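Local coordinates for site-specific recombinase, resolvase family protein (Streptococcus pneumoniae, PDB 3GUV) that probably binds DNA and carries out site-specific recombination, as a dimeric member of the resolvase family of serine recombinases, at residues G44-A49 with N63-D68; E57-F62 with A91-S96. One frame throughout, in Å; residues are numbered along the deposited sequence.

Interaction 1. Residues G44-A49 with N63-D68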
loop_
_atom_site.group_PDB
_atom_site.type_symbol
_atom_site.label_atom_id
_atom_site.label_comp_id
_atom_site.label_asym_id
_atom_site.label_seq_id
_atom_site.Cartn_x
_atom_site.Cartn_y
_atom_site.Cartn_z
ATOM N N GLY A 44 20.868 18.762 4.448
ATOM C CA GLY A 44 19.908 18.953 5.534
ATOM C C GLY A 44 19.513 17.649 6.207
ATOM O O GLY A 44 19.392 16.639 5.556
ATOM N N GLU A 45 19.343 17.679 7.509
ATOM C CA GLU A 45 18.931 16.518 8.263
ATOM C C GLU A 45 17.799 16.958 9.154
ATOM O O GLU A 45 17.933 17.974 9.852
ATOM C CB GLU A 45 20.079 15.969 9.100
ATOM C CG GLU A 45 21.300 15.564 8.249
ATOM C CD GLU A 45 22.490 15.156 9.081
ATOM O OE1 GLU A 45 22.365 14.171 9.843
ATOM O OE2 GLU A 45 23.565 15.809 8.972
ATOM N N TYR A 46 16.680 16.230 9.092
ATOM C CA TYR A 46 15.478 16.536 9.850
ATOM C C TYR A 46 15.030 15.277 10.636
ATOM O O TYR A 46 15.131 14.168 10.149
ATOM C CB TYR A 46 14.359 16.948 8.913
ATOM C CG TYR A 46 14.611 18.179 8.067
ATOM C CD1 TYR A 46 14.116 19.419 8.433
ATOM C CD2 TYR A 46 15.299 18.074 6.867
ATOM C CE1 TYR A 46 14.341 20.559 7.607
ATOM C CE2 TYR A 46 15.547 19.170 6.068
ATOM C CZ TYR A 46 15.052 20.408 6.428
ATOM O OH TYR A 46 15.276 21.455 5.597
ATOM N N GLU A 47 14.569 15.471 11.858
ATOM C CA GLU A 47 14.317 14.363 12.781
ATOM C C GLU A 47 13.151 14.669 13.707
ATOM O O GLU A 47 13.176 15.668 14.401
ATOM C CB GLU A 47 15.554 14.086 13.630
ATOM C CG GLU A 47 15.461 12.802 14.418
ATOM C CD GLU A 47 16.806 12.310 14.951
ATOM O OE1 GLU A 47 17.204 12.791 16.038
ATOM O OE2 GLU A 47 17.452 11.422 14.313
ATOM N N ASP A 48 12.125 13.809 13.689
ATOM C CA ASP A 48 11.056 13.840 14.704
ATOM C C ASP A 48 11.356 12.726 15.743
ATOM O O ASP A 48 10.935 11.577 15.562
ATOM C CB ASP A 48 9.721 13.599 14.019
ATOM C CG ASP A 48 9.274 14.784 13.178
ATOM O OD1 ASP A 48 9.136 15.869 13.777
ATOM O OD2 ASP A 48 9.053 14.627 11.944
ATOM N N ALA A 49 12.125 13.037 16.778
ATOM C CA ALA A 49 12.813 11.972 17.554
ATOM C C ALA A 49 12.013 11.465 18.735
ATOM O O ALA A 49 12.421 10.497 19.386
ATOM C CB ALA A 49 14.221 12.393 17.994
ATOM N N ASN A 63 7.234 18.543 8.667
ATOM C CA ASN A 63 6.530 19.682 8.076
ATOM C C ASN A 63 7.534 20.810 7.759
ATOM O O ASN A 63 7.468 21.379 6.687
ATOM C CB ASN A 63 5.388 20.181 8.966
ATOM C CG ASN A 63 4.272 19.145 9.137
ATOM O OD1 ASN A 63 4.004 18.332 8.253
ATOM N ND2 ASN A 63 3.625 19.172 10.298
ATOM N N ARG A 64 8.470 21.111 8.658
ATOM C CA ARG A 64 9.534 22.048 8.298
ATOM C C ARG A 64 10.238 21.599 7.000
ATOM O O ARG A 64 10.469 22.427 6.123
ATOM C CB ARG A 64 10.584 22.280 9.403
ATOM C CG ARG A 64 11.827 23.053 8.772
ATOM C CD ARG A 64 12.822 23.759 9.678
ATOM N NE ARG A 64 13.235 22.954 10.829
ATOM C CZ ARG A 64 14.434 23.003 11.402
ATOM N NH1 ARG A 64 14.677 22.253 12.473
ATOM N NH2 ARG A 64 15.390 23.803 10.931
ATOM N N MET A 65 10.562 20.299 6.875
ATOM C CA MET A 65 11.259 19.785 5.683
ATOM C C MET A 65 10.454 20.076 4.410
ATOM O O MET A 65 10.998 20.594 3.434
ATOM C CB MET A 65 11.570 18.283 5.815
ATOM C CG MET A 65 12.494 17.673 4.723
ATOM S SD MET A 65 12.910 15.895 4.861
ATOM C CE MET A 65 11.274 15.170 4.532
ATOM N N MET A 66 9.167 19.761 4.434
ATOM C CA MET A 66 8.303 19.995 3.280
ATOM C C MET A 66 8.199 21.490 2.860
ATOM O O MET A 66 8.174 21.764 1.682
ATOM C CB MET A 66 6.902 19.352 3.472
ATOM C CG MET A 66 6.864 17.811 3.568
ATOM S SD MET A 66 7.486 16.904 2.146
ATOM C CE MET A 66 6.061 17.066 1.106
ATOM N N GLU A 67 8.177 22.433 3.799
ATOM C CA GLU A 67 8.286 23.868 3.444
ATOM C C GLU A 67 9.643 24.224 2.784
ATOM O O GLU A 67 9.730 25.037 1.836
ATOM C CB GLU A 67 8.058 24.774 4.683
ATOM C CG GLU A 67 6.716 24.525 5.495
ATOM C CD GLU A 67 5.548 23.900 4.674
ATOM O OE1 GLU A 67 5.091 24.525 3.668
ATOM O OE2 GLU A 67 5.066 22.790 5.061
ATOM N N ASP A 68 10.715 23.623 3.287
ATOM C CA ASP A 68 12.040 23.850 2.714
ATOM C C ASP A 68 12.110 23.276 1.271
ATOM O O ASP A 68 12.835 23.772 0.425
ATOM C CB ASP A 68 13.117 23.263 3.650
ATOM C CG ASP A 68 13.256 24.050 4.991
ATOM O OD1 ASP A 68 12.767 25.208 5.103
ATOM O OD2 ASP A 68 13.906 23.527 5.933
#
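Y46 reaches from strand 44-48 to helix 63-68, its ring covered by M65 on one face and its hydroxyl bonded to D68. The tight part is the ring face. M65 CB stands 3.7 Å from the ring centroid of Y46, only 8° off the ring normal, which makes a CH-pi contact almost over the middle. M65 CG continues over the ring border, 3.6 Å from Y46 CD2. With M65 CG anti to the backbone N, the side chain runs across the face before leading away, and the sulfur sits obliquely above the ring border: M65 SD is 4.6 Å from the Y46 centroid, a Met-aromatic contact. At the ring edge, Y46 OH donates a short hydrogen bond of 2.5 Å to D68 OD2, which lies in the ring plane and accepts with its anti lone pair; carboxylate and ring planes are 51° apart. Face packing and this bond together probably hold the rotation of the ring. The loose side belongs to R64, exposed to solvent. Its CG meets the ring edge, 3.7 Å from Y46 CE1, while the chain bends at chi3 and carries the guanidinium on, where NH1 is hydrogen-bonded to Q61 OE1. The contact packs a helix on the edge strand of the mixed sheet in the resolvase N-terminal domain; the axes of strand 44-48 and helix 63-68 run 150° apart, approaching to 9.0 Å. Next to it, strand 6-12 supplies Y8, edge-to-face with Y46, and Y10; M65 touches both tyrosines, while M66 turns to helix 91-103.

Interaction 2. Residues E57-F62 with A91-S96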
loop_
_atom_site.group_PDB
_atom_site.type_symbol
_atom_site.label_atom_id
_atom_site.label_comp_id
_atom_site.label_asym_id
_atom_site.label_seq_id
_atom_site.Cartn_x
_atom_site.Cartn_y
_atom_site.Cartn_z
ATOM N N GLU A 57 4.673 10.001 18.336
ATOM C CA GLU A 57 5.438 11.157 17.885
ATOM C C GLU A 57 4.712 11.880 16.756
ATOM O O GLU A 57 4.014 11.251 15.946
ATOM C CB GLU A 57 6.854 10.775 17.450
ATOM C CG GLU A 57 7.728 11.935 16.939
ATOM C CD GLU A 57 7.945 13.058 17.981
ATOM O OE1 GLU A 57 8.948 13.831 17.890
ATOM O OE2 GLU A 57 7.117 13.163 18.917
ATOM N N GLY A 58 4.886 13.205 16.725
ATOM C CA GLY A 58 4.300 14.068 15.710
ATOM C C GLY A 58 5.136 14.192 14.444
ATOM O O GLY A 58 5.855 13.240 14.025
ATOM N N ARG A 59 5.028 15.364 13.813
ATOM C CA ARG A 59 5.420 15.506 12.404
ATOM C C ARG A 59 6.018 16.885 12.090
ATOM O O ARG A 59 6.095 17.266 10.916
ATOM C CB ARG A 59 4.173 15.296 11.543
ATOM C CG ARG A 59 4.395 14.519 10.280
ATOM C CD ARG A 59 3.867 13.107 10.397
ATOM N NE ARG A 59 3.735 12.563 9.052
ATOM C CZ ARG A 59 4.653 11.822 8.421
ATOM N NH1 ARG A 59 5.808 11.473 9.020
ATOM N NH2 ARG A 59 4.399 11.422 7.172
ATOM N N ILE A 60 6.442 17.597 13.133
ATOM C CA ILE A 60 6.894 18.993 13.051
ATOM C C ILE A 60 8.110 19.221 12.137
ATOM O O ILE A 60 8.131 20.154 11.338
ATOM C CB ILE A 60 7.264 19.553 14.445
ATOM C CG1 ILE A 60 6.037 19.545 15.380
ATOM C CG2 ILE A 60 7.807 20.945 14.314
ATOM C CD1 ILE A 60 6.396 19.147 16.806
ATOM N N GLN A 61 9.130 18.394 12.291
ATOM C CA GLN A 61 10.343 18.570 11.486
ATOM C C GLN A 61 10.053 18.084 10.078
ATOM O O GLN A 61 10.584 18.610 9.118
ATOM C CB GLN A 61 11.526 17.810 12.096
ATOM C CG GLN A 61 11.934 18.320 13.471
ATOM C CD GLN A 61 12.163 19.817 13.506
ATOM O OE1 GLN A 61 12.827 20.394 12.623
ATOM N NE2 GLN A 61 11.600 20.470 14.529
ATOM N N PHE A 62 9.201 17.063 9.968
ATOM C CA PHE A 62 8.755 16.637 8.660
ATOM C C PHE A 62 8.050 17.789 7.939
ATOM O O PHE A 62 8.266 18.008 6.746
ATOM C CB PHE A 62 7.845 15.425 8.779
ATOM C CG PHE A 62 7.200 15.058 7.514
ATOM C CD1 PHE A 62 7.802 14.172 6.653
ATOM C CD2 PHE A 62 5.991 15.648 7.149
ATOM C CE1 PHE A 62 7.190 13.848 5.462
ATOM C CE2 PHE A 62 5.371 15.325 5.949
ATOM C CZ PHE A 62 5.965 14.422 5.112
ATOM N N ALA A 91 -1.013 4.367 3.493
ATOM C CA ALA A 91 -0.741 4.449 2.064
ATOM C C ALA A 91 -1.186 5.790 1.459
ATOM O O ALA A 91 -0.506 6.327 0.551
ATOM C CB ALA A 91 -1.419 3.256 1.320
ATOM N N ALA A 92 -2.323 6.323 1.935
ATOM C CA ALA A 92 -2.842 7.598 1.411
ATOM C C ALA A 92 -1.884 8.745 1.740
ATOM O O ALA A 92 -1.662 9.614 0.917
ATOM C CB ALA A 92 -4.268 7.885 1.905
ATOM N N ASP A 93 -1.312 8.703 2.939
ATOM C CA ASP A 93 -0.180 9.533 3.347
ATOM C C ASP A 93 1.094 9.439 2.504
ATOM O O ASP A 93 1.744 10.443 2.185
ATOM C CB ASP A 93 0.239 9.098 4.734
ATOM C CG ASP A 93 -0.000 10.136 5.749
ATOM O OD1 ASP A 93 1.009 10.824 6.068
ATOM O OD2 ASP A 93 -1.171 10.253 6.208
ATOM N N VAL A 94 1.504 8.217 2.208
ATOM C CA VAL A 94 2.711 8.040 1.439
ATOM C C VAL A 94 2.455 8.668 0.089
ATOM O O VAL A 94 3.321 9.342 -0.458
ATOM C CB VAL A 94 3.051 6.572 1.191
ATOM C CG1 VAL A 94 4.315 6.513 0.346
ATOM C CG2 VAL A 94 3.205 5.780 2.508
ATOM N N LEU A 95 1.251 8.460 -0.442
ATOM C CA LEU A 95 0.931 8.890 -1.793
ATOM C C LEU A 95 0.883 10.407 -1.900
ATOM O O LEU A 95 1.486 10.951 -2.796
ATOM C CB LEU A 95 -0.408 8.291 -2.271
ATOM C CG LEU A 95 -0.980 8.902 -3.543
ATOM C CD1 LEU A 95 -0.048 8.646 -4.705
ATOM C CD2 LEU A 95 -2.407 8.354 -3.834
ATOM N N SER A 96 0.142 11.074 -1.020
ATOM C CA SER A 96 -0.018 12.513 -1.156
ATOM C C SER A 96 1.326 13.208 -0.925
ATOM O O SER A 96 1.685 14.105 -1.707
ATOM C CB SER A 96 -1.160 13.087 -0.271
ATOM O OG SER A 96 -1.062 12.673 1.083
#
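R59 and D93 come from opposite directions to meet in a single long salt bridge, R59 NH2 to D93 OD1 at 3.6 Å, between the start of helix 60-70 and the first turns of helix 91-103. R59 occupies the N-cap position of its helix, and its chain bends at chi2 (105°) to send the guanidinium toward helix 91-103. Along the second segment, A91 opens the helix, its N bonded to E136 of helix 124-151; its side chain also packs on V132 of the second subunit. A92 N goes to E136 as well. D93 directs its carboxylate at the arginine, the two planes 45° apart, and its N is bonded to N90 OD1. V94 turns away from the first segment, packing on L129 of the same chain and I135 of the second subunit, and L95 leans on I126. S96 ends the segment: its N and OG, the latter 3.1 Å from A92 O, reach that carbonyl from opposite faces. Back at the arginine, one face of the guanidinium lies against F62, with R59 NH2 3.9 Å above the F62 ring plane and offset toward its rim; NH2 also donates to F87 O. Because that carbonyl is the stronger partner, D93 probably adds a weak electrostatic attraction rather than a directional bond: F62 and F87 probably position the guanidinium, and the carboxylate may partly balance its charge in a sparse surface contact burying just 45 Å².

Overall arrangement
Interactions 1 and 2 have centres 11 Å apart and share helix 60-70: its first turn and the loop before it serve 57-62, the following turns serve 63-68. Their segments alternate along the chain, in the order 44-49, 57-62, 63-68, 91-96. They also touch at the helix start, where D48 OD1 and OD2 probably accept hydrogen bonds from Q61 N and F62 N, tying the strand end to the helix. Helix 60-70 thus joins the edge strand 41-48 on one side to helix 91-103 on the other. That second helix in turn packs on helix 124-151 and the second subunit, linking the resolvase domain's sheet to its dimer contacts.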